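Local coordinates for protein ATP-dependent DNA helicase (Mycobacterium smegmatis, PDB 5V9X) that unwinds RNA:DNA hybrids in the 3'-to-5' direction, probably driven by ATP hydrolysis as it tracks along single-stranded DNA, as a member of the Lhr family of bacterial helicases, at residues Gly553-Tyr558 and Leu572-Val577; Leu788-Arg793 and Trp802-Arg807. All coordinates share one frame; numbering follows the deposited sequence.

Interaction 1 of 2, residues Gly553-Tyr558 and Leu572-Val577; sequences GMFTVY and LDEEMV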
loop_
_atom_site.group_PDB
_atom_site.type_symbol
_atom_site.label_atom_id
_atom_site.label_comp_id
_atom_site.label_asym_id
_atom_site.label_seq_id
_atom_site.Cartn_x
_atom_site.Cartn_y
_atom_site.Cartn_z
ATOM N N GLY A 553 -2.574 -3.906 15.707
ATOM C CA GLY A 553 -2.835 -5.136 16.422
ATOM C C GLY A 553 -4.284 -5.292 16.820
ATOM O O GLY A 553 -4.993 -4.303 17.032
ATOM N N MET A 554 -4.734 -6.536 16.928
ATOM C CA MET A 554 -6.123 -6.837 17.230
ATOM C C MET A 554 -6.274 -7.269 18.680
ATOM O O MET A 554 -5.411 -7.959 19.231
ATOM C CB MET A 554 -6.658 -7.929 16.304
ATOM C CG MET A 554 -6.740 -7.504 14.852
ATOM S SD MET A 554 -8.257 -8.068 14.061
ATOM C CE MET A 554 -8.010 -9.840 14.094
ATOM N N PHE A 555 -7.374 -6.846 19.292
ATOM C CA PHE A 555 -7.749 -7.286 20.632
ATOM C C PHE A 555 -8.210 -8.736 20.549
ATOM O O PHE A 555 -9.371 -9.010 20.236
ATOM C CB PHE A 555 -8.857 -6.398 21.191
ATOM C CG PHE A 555 -8.406 -5.023 21.611
ATOM C CD1 PHE A 555 -7.939 -4.110 20.679
ATOM C CD2 PHE A 555 -8.496 -4.629 22.936
ATOM C CE1 PHE A 555 -7.545 -2.843 21.067
ATOM C CE2 PHE A 555 -8.107 -3.361 23.327
ATOM C CZ PHE A 555 -7.627 -2.470 22.394
ATOM N N THR A 556 -7.305 -9.678 20.807
ATOM C CA THR A 556 -7.683 -11.086 20.921
ATOM C C THR A 556 -8.364 -11.246 22.271
ATOM O O THR A 556 -7.704 -11.418 23.300
ATOM C CB THR A 556 -6.469 -11.998 20.791
ATOM O OG1 THR A 556 -5.523 -11.409 19.891
ATOM C CG2 THR A 556 -6.891 -13.356 20.246
ATOM N N VAL A 557 -9.695 -11.205 22.261
ATOM C CA VAL A 557 -10.470 -10.783 23.421
ATOM C C VAL A 557 -9.911 -9.416 23.816
ATOM O O VAL A 557 -10.115 -8.442 23.085
ATOM C CB VAL A 557 -10.453 -11.820 24.560
ATOM C CG1 VAL A 557 -11.436 -11.431 25.651
ATOM C CG2 VAL A 557 -10.834 -13.187 24.012
ATOM N N TYR A 558 -9.173 -9.314 24.925
ATOM C CA TYR A 558 -8.815 -8.002 25.461
ATOM C C TYR A 558 -7.343 -7.923 25.843
ATOM O O TYR A 558 -6.862 -8.711 26.665
ATOM C CB TYR A 558 -9.704 -7.656 26.660
ATOM C CG TYR A 558 -11.170 -7.729 26.309
ATOM C CD1 TYR A 558 -12.065 -8.438 27.099
ATOM C CD2 TYR A 558 -11.656 -7.097 25.175
ATOM C CE1 TYR A 558 -13.405 -8.517 26.760
ATOM C CE2 TYR A 558 -12.983 -7.169 24.827
ATOM C CZ TYR A 558 -13.857 -7.876 25.622
ATOM O OH TYR A 558 -15.187 -7.940 25.274
ATOM N N LEU A 572 -11.117 -8.702 17.887
ATOM C CA LEU A 572 -11.903 -7.514 17.587
ATOM C C LEU A 572 -10.967 -6.380 17.195
ATOM O O LEU A 572 -9.822 -6.313 17.652
ATOM C CB LEU A 572 -12.777 -7.092 18.775
ATOM C CG LEU A 572 -14.123 -7.803 18.918
ATOM C CD1 LEU A 572 -14.855 -7.335 20.165
ATOM C CD2 LEU A 572 -14.970 -7.568 17.680
ATOM N N ASP A 573 -11.471 -5.489 16.345
ATOM C CA ASP A 573 -10.674 -4.378 15.845
ATOM C C ASP A 573 -10.453 -3.340 16.939
ATOM O O ASP A 573 -11.321 -3.104 17.784
ATOM C CB ASP A 573 -11.362 -3.738 14.638
ATOM C CG ASP A 573 -10.422 -2.881 13.807
ATOM O OD1 ASP A 573 -9.773 -1.975 14.370
ATOM O OD2 ASP A 573 -10.331 -3.116 12.582
ATOM N N GLU A 574 -9.272 -2.714 16.910
ATOM C CA GLU A 574 -8.934 -1.692 17.899
ATOM C C GLU A 574 -9.950 -0.554 17.907
ATOM O O GLU A 574 -10.251 -0.001 18.972
ATOM C CB GLU A 574 -7.525 -1.156 17.626
ATOM C CG GLU A 574 -7.128 0.064 18.439
ATOM C CD GLU A 574 -5.661 0.414 18.279
ATOM O OE1 GLU A 574 -4.857 -0.509 18.025
ATOM O OE2 GLU A 574 -5.308 1.606 18.400
ATOM N N GLU A 575 -10.496 -0.200 16.741
ATOM C CA GLU A 575 -11.524 0.833 16.683
ATOM C C GLU A 575 -12.870 0.310 17.170
ATOM O O GLU A 575 -13.576 1.005 17.911
ATOM C CB GLU A 575 -11.644 1.375 15.259
ATOM C CG GLU A 575 -10.389 2.065 14.752
ATOM C CD GLU A 575 -10.540 2.586 13.337
ATOM O OE1 GLU A 575 -11.680 2.914 12.939
ATOM O OE2 GLU A 575 -9.519 2.665 12.621
ATOM N N MET A 576 -13.246 -0.903 16.758
ATOM C CA MET A 576 -14.472 -1.514 17.267
ATOM C C MET A 576 -14.433 -1.639 18.786
ATOM O O MET A 576 -15.454 -1.455 19.459
ATOM C CB MET A 576 -14.680 -2.884 16.617
ATOM C CG MET A 576 -15.738 -3.755 17.288
ATOM S SD MET A 576 -17.400 -3.051 17.226
ATOM C CE MET A 576 -18.275 -4.168 18.321
ATOM N N VAL A 577 -13.256 -1.935 19.343
ATOM C CA VAL A 577 -13.123 -2.066 20.790
ATOM C C VAL A 577 -13.258 -0.712 21.478
ATOM O O VAL A 577 -13.807 -0.624 22.584
ATOM C CB VAL A 577 -11.786 -2.751 21.133
ATOM C CG1 VAL A 577 -11.511 -2.687 22.623
ATOM C CG2 VAL A 577 -11.805 -4.197 20.672
#
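Phe555 and Leu572 meet backbone to backbone as a single antiparallel bridge, a hydrogen-bonded pair with CA atoms 5.2 Å apart. Phe555 N donates to Leu572 O over 3.0 Å, and Leu572 N returns a bond of 2.9 Å to Phe555 O; the N-H...O angle is 136° in both.

From this bridge the Phe555 side chain reaches over the first helical turn of 572-577. With CG anti to the carbonyl carbon (chi1 -74°), the ring passes beside Glu574, its CE1 lying 3.6 Å from Glu574 CA. Val577 CG1 sits over one ring face, 3.7 Å from the centroid, a CH-pi contact, while Val577 CG2 packs against Phe555 CG at 3.6 Å.

Asp573, at the N-cap, caps the turn that carries Glu574 and Val577: its OD1 accepts from Glu575 N at 3.0 Å. Its other oxygen, OD2, takes a bond from Arg619 N, tying the cap to a following loop. The extended Glu574 chain passes Phe555 CE1 with its CB and CG and ends in salt bridges to Arg781 and Arg805.

Met554 packs on a phosphate of the bound DNA. The contact thus lies between the tracking strand and helix 774-786, against which Glu575 rests, with helix 574-578 closing the loop that follows helix 538-543.

Interaction 2 of 2, residues Leu788-Arg793 and Trp802-Arg807; sequences LLLPRR and WHQRQR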
loop_
_atom_site.group_PDB
_atom_site.type_symbol
_atom_site.label_atom_id
_atom_site.label_comp_id
_atom_site.label_asym_id
_atom_site.label_seq_id
_atom_site.Cartn_x
_atom_site.Cartn_y
_atom_site.Cartn_z
ATOM N N LEU A 788 7.762 9.965 18.297
ATOM C CA LEU A 788 8.690 9.607 19.369
ATOM C C LEU A 788 8.397 10.355 20.668
ATOM O O LEU A 788 9.317 10.706 21.410
ATOM C CB LEU A 788 10.148 9.835 18.946
ATOM C CG LEU A 788 10.594 9.181 17.637
ATOM C CD1 LEU A 788 11.988 9.652 17.247
ATOM C CD2 LEU A 788 10.550 7.670 17.765
ATOM N N LEU A 789 7.119 10.595 20.963
ATOM C CA LEU A 789 6.729 11.353 22.144
ATOM C C LEU A 789 6.187 10.492 23.276
ATOM O O LEU A 789 6.171 10.952 24.424
ATOM C CB LEU A 789 5.671 12.399 21.773
ATOM C CG LEU A 789 6.108 13.450 20.756
ATOM C CD1 LEU A 789 4.953 14.367 20.437
ATOM C CD2 LEU A 789 7.290 14.245 21.283
ATOM N N LEU A 790 5.737 9.274 22.986
ATOM C CA LEU A 790 5.199 8.410 24.028
ATOM C C LEU A 790 6.329 7.805 24.855
ATOM O O LEU A 790 7.346 7.382 24.300
ATOM C CB LEU A 790 4.360 7.290 23.422
ATOM C CG LEU A 790 3.031 7.657 22.766
ATOM C CD1 LEU A 790 2.337 6.401 22.267
ATOM C CD2 LEU A 790 2.149 8.415 23.744
ATOM N N PRO A 791 6.179 7.747 26.178
ATOM C CA PRO A 791 7.172 7.042 26.999
ATOM C C PRO A 791 7.109 5.543 26.739
ATOM O O PRO A 791 6.030 4.946 26.733
ATOM C CB PRO A 791 6.762 7.391 28.434
ATOM C CG PRO A 791 5.312 7.728 28.342
ATOM C CD PRO A 791 5.110 8.351 26.991
ATOM N N ARG A 792 8.270 4.942 26.507
ATOM C CA ARG A 792 8.372 3.517 26.229
ATOM C C ARG A 792 8.850 2.762 27.467
ATOM O O ARG A 792 9.306 3.349 28.451
ATOM C CB ARG A 792 9.307 3.267 25.037
ATOM C CG ARG A 792 10.539 4.160 24.998
ATOM C CD ARG A 792 11.437 3.834 23.810
ATOM N NE ARG A 792 10.753 3.977 22.527
ATOM C CZ ARG A 792 11.313 3.714 21.349
ATOM N NH1 ARG A 792 12.570 3.294 21.288
ATOM N NH2 ARG A 792 10.618 3.872 20.230
ATOM N N ARG A 793 8.726 1.432 27.408
ATOM C CA ARG A 793 9.074 0.593 28.551
ATOM C C ARG A 793 10.564 0.290 28.613
ATOM O O ARG A 793 11.093 0.018 29.697
ATOM C CB ARG A 793 8.283 -0.714 28.504
ATOM C CG ARG A 793 6.796 -0.556 28.771
ATOM C CD ARG A 793 6.371 -1.396 29.963
ATOM N NE ARG A 793 5.856 -0.575 31.055
ATOM C CZ ARG A 793 5.670 -1.012 32.295
ATOM N NH1 ARG A 793 5.965 -2.268 32.610
ATOM N NH2 ARG A 793 5.197 -0.194 33.223
ATOM N N TRP A 802 -0.284 -2.519 24.085
ATOM C CA TRP A 802 -1.083 -2.150 25.250
ATOM C C TRP A 802 -0.519 -0.917 25.942
ATOM O O TRP A 802 -1.273 -0.134 26.533
ATOM C CB TRP A 802 -1.162 -3.318 26.236
ATOM C CG TRP A 802 0.134 -3.629 26.936
ATOM C CD1 TRP A 802 1.055 -4.569 26.573
ATOM C CD2 TRP A 802 0.649 -3.004 28.123
ATOM N NE1 TRP A 802 2.109 -4.567 27.455
ATOM C CE2 TRP A 802 1.886 -3.615 28.414
ATOM C CE3 TRP A 802 0.186 -1.987 28.964
ATOM C CZ2 TRP A 802 2.664 -3.244 29.510
ATOM C CZ3 TRP A 802 0.961 -1.618 30.051
ATOM C CH2 TRP A 802 2.186 -2.246 30.313
ATOM N N HIS A 803 0.800 -0.727 25.876
ATOM C CA HIS A 803 1.438 0.392 26.558
ATOM C C HIS A 803 1.371 1.667 25.727
ATOM O O HIS A 803 1.203 2.761 26.280
ATOM C CB HIS A 803 2.885 0.039 26.888
ATOM C CG HIS A 803 3.580 1.061 27.730
ATOM N ND1 HIS A 803 4.678 1.766 27.288
ATOM C CD2 HIS A 803 3.333 1.498 28.987
ATOM C CE1 HIS A 803 5.079 2.592 28.237
ATOM N NE2 HIS A 803 4.280 2.449 29.278
ATOM N N GLN A 804 1.516 1.550 24.404
ATOM C CA GLN A 804 1.263 2.694 23.535
ATOM C C GLN A 804 -0.140 3.238 23.761
ATOM O O GLN A 804 -0.327 4.444 23.950
ATOM C CB GLN A 804 1.454 2.302 22.068
ATOM C CG GLN A 804 2.900 2.224 21.609
ATOM C CD GLN A 804 3.028 2.063 20.104
ATOM O OE1 GLN A 804 2.042 2.146 19.374
ATOM N NE2 GLN A 804 4.248 1.831 19.634
ATOM N N ARG A 805 -1.139 2.351 23.769
ATOM C CA ARG A 805 -2.523 2.775 23.955
ATOM C C ARG A 805 -2.711 3.491 25.286
ATOM O O ARG A 805 -3.320 4.565 25.345
ATOM C CB ARG A 805 -3.451 1.566 23.868
ATOM C CG ARG A 805 -3.515 0.942 22.496
ATOM C CD ARG A 805 -3.946 -0.501 22.583
ATOM N NE ARG A 805 -4.213 -1.058 21.265
ATOM C CZ ARG A 805 -4.321 -2.357 21.018
ATOM N NH1 ARG A 805 -4.177 -3.233 22.003
ATOM N NH2 ARG A 805 -4.573 -2.779 19.786
ATOM N N GLN A 806 -2.194 2.906 26.368
ATOM C CA GLN A 806 -2.374 3.496 27.691
ATOM C C GLN A 806 -1.751 4.884 27.769
ATOM O O GLN A 806 -2.392 5.840 28.220
ATOM C CB GLN A 806 -1.779 2.574 28.755
ATOM C CG GLN A 806 -1.764 3.161 30.154
ATOM C CD GLN A 806 -1.234 2.183 31.182
ATOM O OE1 GLN A 806 -0.220 2.437 31.833
ATOM N NE2 GLN A 806 -1.919 1.056 31.334
ATOM N N ARG A 807 -0.500 5.017 27.321
ATOM C CA ARG A 807 0.165 6.315 27.385
ATOM C C ARG A 807 -0.429 7.298 26.382
ATOM O O ARG A 807 -0.552 8.490 26.680
ATOM C CB ARG A 807 1.666 6.151 27.151
ATOM C CG ARG A 807 2.396 5.414 28.263
ATOM C CD ARG A 807 2.300 6.154 29.589
ATOM N NE ARG A 807 3.175 5.563 30.598
ATOM C CZ ARG A 807 2.840 4.528 31.362
ATOM N NH1 ARG A 807 1.645 3.968 31.233
ATOM N NH2 ARG A 807 3.699 4.050 32.252
#
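Leu790 and Arg807 bring the two backbones nearest, CA to CA 6.4 Å, and Arg792 and His803 follow at 7.6 Å, so the irregular 788-793 runs past one side of helix 801-815 with no hydrogen bond across.

Leu790 sends CD1 to Gln804 O at 3.7 Å and CD2 against the backbone of Arg807. Next along the chain, Pro791 CG rests 3.6 Å from Arg807 CD, beside the aliphatic part of that arginine.

The His803 ring is covered on both faces. Arg793 CG lies over one, 3.6 Å from the centroid and 15° off the normal, a CH-pi contact; Arg807 CG covers the opposite face. His803 has CG anti to the backbone N (chi1 -173°), which carries the ring out toward 788-793. The bent Arg793 chain then continues to Trp802, whose CH2 lies over one face of the guanidinium, 4.1 Å from Arg793 NE, with the planes 60° apart.

Just past helix 774-786, Leu788 is the first residue to leave helical angles, and its positive phi forms a Schellman motif. The arrangement is that of a helix-loop-helix connection in the DEAD/H-associated region, in which the loop leaving helix 774-786 folds back on helix 801-815.

In the fold
Interactions 1 and 2 follow one another in the chain, their centres about 17 Å apart, in the winged-helix and DEAD/H-associated regions respectively. A salt bridge joins them directly: Glu574 OE1 to Arg805 NH2, 2.9 Å. Arg781 of helix 774-786 serves both, by a salt bridge to Glu574 and a weak hydrogen bond to Gln804. Both contacts are partly buried, but their chemistry differs. Between 553-558 and 572-577 two backbone bonds make a single bridge and a buried aromatic ring packs on the first turn of helix 574-578; between 788-793 and 802-807 no hydrogen bond crosses, and side chains, from buried Leu790 to exposed Arg793, pack on side chains and on the helix backbone. Interaction 1 lies closer to the DNA, about 4 Å at the nearest atom against about 8 Å.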